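Local coordinates for protein beta-phosphoglucomutase (Bacteroides vulgatus, PDB 3DV9) that probably interconverts beta-glucose 1-phosphate and glucose 6-phosphate as a magnesium-dependent phosphomutase of the haloacid dehalogenase (HAD) superfamily, at residues F28-S37 and A107-L117; G164-L172 and V187-G198. One frame throughout, in Å; residues are numbered along the deposited sequence.

Contact 1. Residues F28-S37 and A107-L117; sequences FDMDGVLFDS and AERMPGALEVL. With MG (magnesium ion), chain B; PO4 (phosphate ion), chain C.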
loop_
_atom_site.group_PDB
_atom_site.type_symbol
_atom_site.label_atom_id
_atom_site.label_comp_id
_atom_site.label_asym_id
_atom_site.label_seq_id
_atom_site.Cartn_x
_atom_site.Cartn_y
_atom_site.Cartn_z
ATOM N N PHE A 28 -1.710 1.817 6.661
ATOM C CA PHE A 28 -1.831 2.501 5.358
ATOM C C PHE A 28 -0.673 2.247 4.439
ATOM O O PHE A 28 0.506 2.528 4.766
ATOM C CB PHE A 28 -1.901 4.007 5.559
ATOM C CG PHE A 28 -3.185 4.481 6.125
ATOM C CD1 PHE A 28 -4.181 4.959 5.259
ATOM C CD2 PHE A 28 -3.413 4.470 7.499
ATOM C CE1 PHE A 28 -5.412 5.426 5.759
ATOM C CE2 PHE A 28 -4.653 4.922 8.025
ATOM C CZ PHE A 28 -5.635 5.417 7.158
ATOM N N ASP A 29 -0.993 1.799 3.229
ATOM C CA ASP A 29 0.002 1.939 2.199
ATOM C C ASP A 29 0.383 3.436 1.980
ATOM O O ASP A 29 -0.417 4.345 2.276
ATOM C CB ASP A 29 -0.551 1.339 0.909
ATOM C CG ASP A 29 0.394 1.457 -0.212
ATOM O OD1 ASP A 29 1.564 1.047 -0.023
ATOM O OD2 ASP A 29 -0.016 1.991 -1.257
HETATM N N MSE A 30 1.603 3.719 1.492
HETATM C CA MSE A 30 1.951 5.126 1.234
HETATM C C MSE A 30 1.622 5.662 -0.185
HETATM O O MSE A 30 0.806 6.558 -0.371
HETATM C CB MSE A 30 3.424 5.405 1.558
HETATM C CG MSE A 30 3.705 6.916 1.498
HETATM SE SE MSE A 30 5.533 7.300 1.971
HETATM C CE MSE A 30 6.387 6.531 0.372
ATOM N N ASP A 31 2.299 5.124 -1.184
ATOM C CA ASP A 31 2.144 5.629 -2.557
ATOM C C ASP A 31 0.763 5.321 -3.122
ATOM O O ASP A 31 0.361 4.169 -3.192
ATOM C CB ASP A 31 3.219 5.027 -3.449
ATOM C CG ASP A 31 4.613 5.464 -3.045
ATOM O OD1 ASP A 31 4.877 6.670 -2.945
ATOM O OD2 ASP A 31 5.443 4.566 -2.819
ATOM N N GLY A 32 0.059 6.372 -3.577
ATOM C CA GLY A 32 -1.283 6.187 -4.093
ATOM C C GLY A 32 -2.363 6.075 -3.030
ATOM O O GLY A 32 -3.524 5.802 -3.354
ATOM N N VAL A 33 -1.991 6.267 -1.753
ATOM C CA VAL A 33 -2.986 6.249 -0.652
ATOM C C VAL A 33 -2.811 7.507 0.189
ATOM O O VAL A 33 -3.753 8.303 0.353
ATOM C CB VAL A 33 -2.828 4.951 0.204
ATOM C CG1 VAL A 33 -3.650 5.050 1.520
ATOM C CG2 VAL A 33 -3.226 3.704 -0.651
ATOM N N LEU A 34 -1.601 7.680 0.733
ATOM C CA LEU A 34 -1.209 8.925 1.442
ATOM C C LEU A 34 -0.778 10.063 0.519
ATOM O O LEU A 34 -1.197 11.208 0.718
ATOM C CB LEU A 34 -0.156 8.637 2.524
ATOM C CG LEU A 34 -0.609 7.581 3.549
ATOM C CD1 LEU A 34 0.563 7.421 4.526
ATOM C CD2 LEU A 34 -1.905 7.999 4.295
ATOM N N PHE A 35 0.065 9.735 -0.466
ATOM C CA PHE A 35 0.577 10.706 -1.400
ATOM C C PHE A 35 0.161 10.338 -2.812
ATOM O O PHE A 35 0.157 9.142 -3.169
ATOM C CB PHE A 35 2.118 10.758 -1.347
ATOM C CG PHE A 35 2.678 11.389 -0.095
ATOM C CD1 PHE A 35 2.557 12.745 0.144
ATOM C CD2 PHE A 35 3.380 10.598 0.836
ATOM C CE1 PHE A 35 3.109 13.339 1.275
ATOM C CE2 PHE A 35 3.945 11.195 2.015
ATOM C CZ PHE A 35 3.797 12.580 2.216
ATOM N N ASP A 36 -0.111 11.344 -3.647
ATOM C CA ASP A 36 -0.423 11.049 -5.032
ATOM C C ASP A 36 0.926 10.996 -5.800
ATOM O O ASP A 36 1.265 11.873 -6.594
ATOM C CB ASP A 36 -1.376 12.109 -5.596
ATOM C CG ASP A 36 -1.849 11.762 -7.003
ATOM O OD1 ASP A 36 -1.671 10.586 -7.419
ATOM O OD2 ASP A 36 -2.382 12.680 -7.670
ATOM N N SER A 37 1.722 9.978 -5.490
ATOM C CA SER A 37 3.091 9.834 -6.017
ATOM C C SER A 37 3.195 8.872 -7.202
ATOM O O SER A 37 4.241 8.781 -7.856
ATOM C CB SER A 37 3.964 9.268 -4.899
ATOM O OG SER A 37 3.368 8.083 -4.397
ATOM N N ALA A 107 5.148 15.038 -4.213
ATOM C CA ALA A 107 3.803 14.498 -4.449
ATOM C C ALA A 107 2.851 15.206 -3.522
ATOM O O ALA A 107 3.181 15.435 -2.337
ATOM C CB ALA A 107 3.775 12.992 -4.199
ATOM N N GLU A 108 1.683 15.572 -4.052
ATOM C CA GLU A 108 0.582 16.067 -3.219
ATOM C C GLU A 108 0.079 15.029 -2.214
ATOM O O GLU A 108 0.114 13.835 -2.473
ATOM C CB GLU A 108 -0.591 16.476 -4.087
ATOM C CG GLU A 108 -0.347 17.783 -4.785
ATOM C CD GLU A 108 -1.524 18.253 -5.611
ATOM O OE1 GLU A 108 -2.502 17.484 -5.819
ATOM O OE2 GLU A 108 -1.444 19.398 -6.077
ATOM N N ARG A 109 -0.426 15.489 -1.077
ATOM C CA ARG A 109 -1.257 14.579 -0.225
ATOM C C ARG A 109 -2.508 14.169 -1.017
ATOM O O ARG A 109 -3.069 14.965 -1.811
ATOM C CB ARG A 109 -1.743 15.267 1.048
ATOM C CG ARG A 109 -0.641 15.740 1.977
ATOM C CD ARG A 109 -1.295 16.509 3.132
ATOM N NE ARG A 109 -1.888 17.789 2.731
ATOM C CZ ARG A 109 -1.200 18.896 2.427
ATOM N NH1 ARG A 109 -1.861 20.001 2.071
ATOM N NH2 ARG A 109 0.129 18.925 2.454
HETATM N N MSE A 110 -2.935 12.933 -0.819
HETATM C CA MSE A 110 -4.211 12.488 -1.401
HETATM C C MSE A 110 -5.314 13.239 -0.666
HETATM O O MSE A 110 -5.334 13.219 0.554
HETATM C CB MSE A 110 -4.434 10.991 -1.181
HETATM C CG MSE A 110 -3.995 10.152 -2.311
HETATM SE SE MSE A 110 -4.811 10.464 -4.070
HETATM C CE MSE A 110 -3.642 9.129 -4.887
ATOM N N PRO A 111 -6.243 13.888 -1.405
ATOM C CA PRO A 111 -7.393 14.465 -0.731
ATOM C C PRO A 111 -8.113 13.371 0.077
ATOM O O PRO A 111 -8.230 12.211 -0.366
ATOM C CB PRO A 111 -8.284 14.925 -1.890
ATOM C CG PRO A 111 -7.272 15.325 -2.954
ATOM C CD PRO A 111 -6.326 14.121 -2.860
ATOM N N GLY A 112 -8.550 13.749 1.272
ATOM C CA GLY A 112 -9.189 12.831 2.200
ATOM C C GLY A 112 -8.217 12.141 3.135
ATOM O O GLY A 112 -8.630 11.723 4.203
ATOM N N ALA A 113 -6.926 12.074 2.790
ATOM C CA ALA A 113 -5.985 11.279 3.634
ATOM C C ALA A 113 -5.746 11.943 5.010
ATOM O O ALA A 113 -5.832 11.307 6.048
ATOM C CB ALA A 113 -4.643 11.088 2.888
ATOM N N LEU A 114 -5.417 13.234 5.010
ATOM C CA LEU A 114 -5.164 13.898 6.305
ATOM C C LEU A 114 -6.430 13.880 7.166
ATOM O O LEU A 114 -6.343 13.617 8.377
ATOM C CB LEU A 114 -4.661 15.325 6.057
ATOM C CG LEU A 114 -4.535 16.171 7.327
ATOM C CD1 LEU A 114 -3.579 15.563 8.295
ATOM C CD2 LEU A 114 -4.034 17.554 6.905
ATOM N N GLU A 115 -7.588 14.128 6.555
ATOM C CA GLU A 115 -8.828 14.113 7.303
ATOM C C GLU A 115 -9.117 12.746 7.934
ATOM O O GLU A 115 -9.480 12.651 9.117
ATOM C CB GLU A 115 -9.992 14.543 6.453
ATOM C CG GLU A 115 -11.292 14.599 7.284
ATOM C CD GLU A 115 -12.446 15.199 6.488
ATOM O OE1 GLU A 115 -12.203 15.780 5.403
ATOM O OE2 GLU A 115 -13.592 15.100 6.947
ATOM N N VAL A 116 -9.020 11.673 7.161
ATOM C CA VAL A 116 -9.282 10.353 7.740
ATOM C C VAL A 116 -8.269 9.944 8.830
ATOM O O VAL A 116 -8.669 9.361 9.838
ATOM C CB VAL A 116 -9.512 9.250 6.663
ATOM C CG1 VAL A 116 -8.158 8.729 6.075
ATOM C CG2 VAL A 116 -10.375 8.136 7.236
ATOM N N LEU A 117 -7.001 10.303 8.660
ATOM C CA LEU A 117 -5.946 10.006 9.654
ATOM C C LEU A 117 -6.238 10.746 10.951
ATOM O O LEU A 117 -6.039 10.215 12.045
ATOM C CB LEU A 117 -4.576 10.409 9.119
ATOM C CG LEU A 117 -4.067 9.419 8.060
ATOM C CD1 LEU A 117 -2.895 10.024 7.255
ATOM C CD2 LEU A 117 -3.725 8.054 8.738
HETATM MG MG MG B . 0.385 1.921 -3.372
HETATM P P PO4 C . 3.621 1.533 -2.137
HETATM O O1 PO4 C . 3.607 2.439 -0.921
HETATM O O2 PO4 C . 2.406 1.756 -2.993
HETATM O O3 PO4 C . 3.684 0.064 -1.711
HETATM O O4 PO4 C . 4.860 1.767 -2.993
HETATM O O HOH W 1 2.359 1.222 -3.155
HETATM O O HOH W 2 1.121 14.751 -6.678
HETATM O O HOH W 3 -3.166 14.935 -6.701
HETATM O O HOH W 4 0.333 -0.464 -3.115
#
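Phe35 and Arg109 form a single antiparallel bridge, a non-hydrogen-bonded pair with CA atoms 4.4 Å apart, flanked by bonds from Met110 N to Leu34 O (2.9 Å) and from Asp36 N to Glu108 O (2.8 Å). Ala107, with only a methyl to place, sets CB against the CB atoms of Phe35 and Ser37. The selenomethionine Met110 brings its CB to 3.2 Å from Val33 O, a buried carbonyl without a polar partner. Bending at chi2 (-59°) then turns the chain toward Asp36, where CE comes 3.5 Å from OD1. At this edge a water donates to both Asp36 OD2 and Glu108 OE1 and probably softens the repulsion between the two carboxylates. Deeper in, Leu117 forks between two apolar partners: CD2 lies over a face of the Phe28 ring, 3.3 Å from CE2, while CD1 meets Leu34 CD2 at 3.7 Å. Asp29 OD2 and Asp31 O bind magnesium, with Glu65 and Asn190 as further protein ligands, and Asp31 N donates to phosphate O1. Two aspartates so spaced at a strand end are consistent with motif I, DxDx(T/V), of the HAD family. Ser37 OG donates to Asp31 OD1 over 2.5 Å; an alanine in place of Asp31 would probably leave this hydroxyl without its acceptor and likely to turn. Phe28 pairs by backbone with Met128 and Val130 of strand 126-130, and Asp29 with Ile188 of strand 185-189. Phe35 meets Phe146 edge-to-face and rests on helix 139-145, whereas Val116 packs helix 113-122 against Trp237 of helix 230-244.

Contact 2. Residues G164-L172 and V187-G198; sequences GKPNPEPYL and VIENAPLGVQAG. With MG (magnesium ion), chain B; PO4 (phosphate ion), chain C.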
loop_
_atom_site.group_PDB
_atom_site.type_symbol
_atom_site.label_atom_id
_atom_site.label_comp_id
_atom_site.label_asym_id
_atom_site.label_seq_id
_atom_site.Cartn_x
_atom_site.Cartn_y
_atom_site.Cartn_z
ATOM N N GLY A 164 9.101 -7.947 -0.253
ATOM C CA GLY A 164 8.020 -6.965 -0.409
ATOM C C GLY A 164 6.708 -7.507 -0.972
ATOM O O GLY A 164 6.562 -8.687 -1.244
ATOM N N LYS A 165 5.724 -6.626 -1.112
ATOM C CA LYS A 165 4.470 -6.996 -1.753
ATOM C C LYS A 165 4.793 -7.716 -3.076
ATOM O O LYS A 165 5.724 -7.303 -3.768
ATOM C CB LYS A 165 3.627 -5.722 -1.918
ATOM C CG LYS A 165 3.254 -5.084 -0.545
ATOM C CD LYS A 165 2.975 -3.544 -0.713
ATOM C CE LYS A 165 2.972 -2.856 0.652
ATOM N NZ LYS A 165 2.429 -1.452 0.616
ATOM N N PRO A 166 4.049 -8.810 -3.417
ATOM C CA PRO A 166 2.835 -9.267 -2.761
ATOM C C PRO A 166 3.078 -10.241 -1.586
ATOM O O PRO A 166 2.144 -10.803 -1.074
ATOM C CB PRO A 166 2.108 -10.003 -3.892
ATOM C CG PRO A 166 3.235 -10.642 -4.667
ATOM C CD PRO A 166 4.382 -9.656 -4.592
ATOM N N ASN A 167 4.332 -10.414 -1.173
ATOM C CA ASN A 167 4.599 -11.212 0.036
ATOM C C ASN A 167 3.896 -10.494 1.214
ATOM O O ASN A 167 3.906 -9.234 1.243
ATOM C CB ASN A 167 6.102 -11.303 0.277
ATOM C CG ASN A 167 6.482 -12.371 1.321
ATOM O OD1 ASN A 167 6.085 -12.278 2.494
ATOM N ND2 ASN A 167 7.312 -13.362 0.907
ATOM N N PRO A 168 3.241 -11.252 2.127
ATOM C CA PRO A 168 2.583 -10.617 3.283
ATOM C C PRO A 168 3.563 -10.001 4.288
ATOM O O PRO A 168 3.107 -9.290 5.157
ATOM C CB PRO A 168 1.832 -11.774 3.955
ATOM C CG PRO A 168 2.528 -12.973 3.534
ATOM C CD PRO A 168 2.971 -12.707 2.110
ATOM N N GLU A 169 4.878 -10.259 4.141
ATOM C CA GLU A 169 5.910 -9.787 5.100
ATOM C C GLU A 169 5.767 -8.342 5.610
ATOM O O GLU A 169 5.798 -8.137 6.805
ATOM C CB GLU A 169 7.352 -10.085 4.609
ATOM C CG GLU A 169 8.465 -9.769 5.632
ATOM C CD GLU A 169 8.409 -10.673 6.863
ATOM O OE1 GLU A 169 7.634 -11.660 6.865
ATOM O OE2 GLU A 169 9.120 -10.373 7.841
ATOM N N PRO A 170 5.615 -7.350 4.715
ATOM C CA PRO A 170 5.493 -5.961 5.196
ATOM C C PRO A 170 4.341 -5.787 6.220
ATOM O O PRO A 170 4.479 -5.055 7.243
ATOM C CB PRO A 170 5.211 -5.162 3.896
ATOM C CG PRO A 170 5.731 -5.976 2.824
ATOM C CD PRO A 170 5.593 -7.416 3.230
ATOM N N TYR A 171 3.187 -6.377 5.922
ATOM C CA TYR A 171 2.026 -6.275 6.814
ATOM C C TYR A 171 2.192 -7.105 8.079
ATOM O O TYR A 171 1.831 -6.672 9.159
ATOM C CB TYR A 171 0.716 -6.599 6.062
ATOM C CG TYR A 171 0.396 -5.480 5.125
ATOM C CD1 TYR A 171 0.105 -4.202 5.619
ATOM C CD2 TYR A 171 0.435 -5.660 3.734
ATOM C CE1 TYR A 171 -0.137 -3.126 4.754
ATOM C CE2 TYR A 171 0.151 -4.551 2.843
ATOM C CZ TYR A 171 -0.115 -3.317 3.387
ATOM O OH TYR A 171 -0.354 -2.235 2.596
ATOM N N LEU A 172 2.748 -8.302 7.954
ATOM C CA LEU A 172 3.059 -9.095 9.147
ATOM C C LEU A 172 4.018 -8.344 10.072
ATOM O O LEU A 172 3.899 -8.413 11.330
ATOM C CB LEU A 172 3.643 -10.450 8.732
ATOM C CG LEU A 172 2.694 -11.406 7.983
ATOM C CD1 LEU A 172 3.457 -12.590 7.356
ATOM C CD2 LEU A 172 1.508 -11.841 8.834
ATOM N N VAL A 187 -6.082 -3.051 6.550
ATOM C CA VAL A 187 -5.077 -2.651 5.568
ATOM C C VAL A 187 -5.785 -1.739 4.559
ATOM O O VAL A 187 -6.866 -2.063 4.084
ATOM C CB VAL A 187 -4.461 -3.873 4.846
ATOM C CG1 VAL A 187 -3.676 -3.440 3.577
ATOM C CG2 VAL A 187 -3.564 -4.677 5.816
ATOM N N ILE A 188 -5.177 -0.598 4.288
ATOM C CA ILE A 188 -5.714 0.347 3.257
ATOM C C ILE A 188 -4.728 0.358 2.094
ATOM O O ILE A 188 -3.617 0.886 2.207
ATOM C CB ILE A 188 -5.896 1.763 3.831
ATOM C CG1 ILE A 188 -6.610 1.739 5.195
ATOM C CG2 ILE A 188 -6.637 2.655 2.796
ATOM C CD1 ILE A 188 -8.005 1.064 5.121
ATOM N N GLU A 189 -5.161 -0.218 0.965
ATOM C CA GLU A 189 -4.297 -0.463 -0.186
ATOM C C GLU A 189 -4.909 0.065 -1.486
ATOM O O GLU A 189 -6.149 0.118 -1.612
ATOM C CB GLU A 189 -4.005 -1.964 -0.293
ATOM C CG GLU A 189 -2.690 -2.285 0.409
ATOM C CD GLU A 189 -1.428 -1.861 -0.437
ATOM O OE1 GLU A 189 -1.569 -1.209 -1.519
ATOM O OE2 GLU A 189 -0.289 -2.169 -0.004
ATOM N N ASN A 190 -4.054 0.364 -2.478
ATOM C CA ASN A 190 -4.591 0.863 -3.772
ATOM C C ASN A 190 -4.111 0.044 -4.975
ATOM O O ASN A 190 -4.505 0.356 -6.093
ATOM C CB ASN A 190 -4.183 2.329 -4.000
ATOM C CG ASN A 190 -2.680 2.468 -4.214
ATOM O OD1 ASN A 190 -1.895 1.914 -3.454
ATOM N ND2 ASN A 190 -2.285 3.105 -5.288
ATOM N N ALA A 191 -3.272 -0.972 -4.745
ATOM C CA ALA A 191 -2.664 -1.710 -5.861
ATOM C C ALA A 191 -2.900 -3.221 -5.716
ATOM O O ALA A 191 -3.021 -3.702 -4.610
ATOM C CB ALA A 191 -1.188 -1.439 -5.906
ATOM N N PRO A 192 -2.960 -3.947 -6.843
ATOM C CA PRO A 192 -3.297 -5.360 -6.738
ATOM C C PRO A 192 -2.277 -6.117 -5.885
ATOM O O PRO A 192 -2.661 -6.965 -5.100
ATOM C CB PRO A 192 -3.243 -5.868 -8.199
ATOM C CG PRO A 192 -2.519 -4.831 -8.948
ATOM C CD PRO A 192 -2.831 -3.523 -8.245
ATOM N N LEU A 193 -0.983 -5.866 -6.051
ATOM C CA LEU A 193 0.003 -6.664 -5.273
ATOM C C LEU A 193 -0.028 -6.317 -3.774
ATOM O O LEU A 193 0.211 -7.181 -2.926
ATOM C CB LEU A 193 1.420 -6.467 -5.797
ATOM C CG LEU A 193 1.663 -6.958 -7.232
ATOM C CD1 LEU A 193 3.042 -6.534 -7.679
ATOM C CD2 LEU A 193 1.477 -8.454 -7.352
ATOM N N GLY A 194 -0.402 -5.071 -3.473
ATOM C CA GLY A 194 -0.619 -4.592 -2.086
ATOM C C GLY A 194 -1.829 -5.276 -1.448
ATOM O O GLY A 194 -1.753 -5.755 -0.318
ATOM N N VAL A 195 -2.930 -5.338 -2.198
ATOM C CA VAL A 195 -4.138 -6.017 -1.754
ATOM C C VAL A 195 -3.782 -7.486 -1.483
ATOM O O VAL A 195 -4.146 -8.038 -0.460
ATOM C CB VAL A 195 -5.286 -5.901 -2.758
ATOM C CG1 VAL A 195 -6.443 -6.768 -2.323
ATOM C CG2 VAL A 195 -5.743 -4.404 -2.816
ATOM N N GLN A 196 -3.062 -8.097 -2.424
ATOM C CA GLN A 196 -2.682 -9.517 -2.286
ATOM C C GLN A 196 -1.911 -9.762 -0.982
ATOM O O GLN A 196 -2.155 -10.770 -0.282
ATOM C CB GLN A 196 -1.841 -9.933 -3.503
ATOM C CG GLN A 196 -1.579 -11.417 -3.507
ATOM C CD GLN A 196 -0.805 -11.867 -4.724
ATOM O OE1 GLN A 196 -0.813 -11.212 -5.777
ATOM N NE2 GLN A 196 -0.115 -12.983 -4.579
ATOM N N ALA A 197 -0.970 -8.860 -0.683
ATOM C CA ALA A 197 -0.130 -8.942 0.544
ATOM C C ALA A 197 -1.000 -8.836 1.805
ATOM O O ALA A 197 -0.808 -9.622 2.753
ATOM C CB ALA A 197 0.934 -7.844 0.549
ATOM N N GLY A 198 -1.926 -7.870 1.827
ATOM C CA GLY A 198 -2.805 -7.665 2.997
ATOM C C GLY A 198 -3.671 -8.911 3.218
ATOM O O GLY A 198 -3.831 -9.384 4.336
HETATM MG MG MG B . 0.385 1.921 -3.372
HETATM P P PO4 C . 3.621 1.533 -2.137
HETATM O O1 PO4 C . 3.607 2.439 -0.921
HETATM O O2 PO4 C . 2.406 1.756 -2.993
HETATM O O3 PO4 C . 3.684 0.064 -1.711
HETATM O O4 PO4 C . 4.860 1.767 -2.993
HETATM O O HOH W 4 0.333 -0.464 -3.115
HETATM O O HOH W 1 2.359 1.222 -3.155
#
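Glu189 OE2 is gripped by two donors from the same face of its carboxylate plane: Lys165 NZ, in a salt bridge of 2.9 Å, and Tyr171 OH at 2.6 Å. Extended beyond CG, Lys165 also reaches the phosphate ion, 3.0 Å from NZ to O3, and forms a salt bridge with Asp29. The Tyr171 ring stands 77° to the carboxylate. Both methyls of Val187 face it, CG1 in a CH-pi contact 4.0 Å from the centroid and CG2 offset toward the rim, which suits a beta-branched residue. Ala197 CB meets the ring edge and lies 3.4 Å from Asn167 O, a spot for a small side chain. Gly194 is equally constrained, since a CB would strike Glu189 OE1. That oxygen accepts from Asn190 N (3.1 Å) and from a water on the magnesium, which makes Glu189 a second-shell residue beside the metal ligand Asn190. Against this buried, polar side, the partly exposed one relies on van der Waals contacts: Pro166, entered through a cis peptide, lies alongside Leu193 and Gln196, adding a CA-H...O contact to Leu193 O but no classical hydrogen bond. A lysine so placed, with acidic and amide side chains ending strand 185-189, is consistent with motifs III and IV of the HAD active site.

In the fold
From the N terminus, strand 25-29 leads into the loop of 28-37, and the chain then makes a largely helical excursion of 69 residues before contact 1 closes it at 107-117. This is consistent with the C1 cap of HAD enzymes, inserted after motif I. Strand 126-130 and helix 139-145 follow; contact 2 then closes a much shorter loop, 14 residues long, between 164-172 and 187-198. The two closures run in series, neither nesting nor crossing. Contact 1 ties helix 113-122 to the end of strand 25-29, contact 2 helices 169-178 and 192-200 to the end of strand 185-189. Since these strands are neighbours in the parallel sheet, their ends bring both sites together at the magnesium, with Glu65 contributed by the excursion.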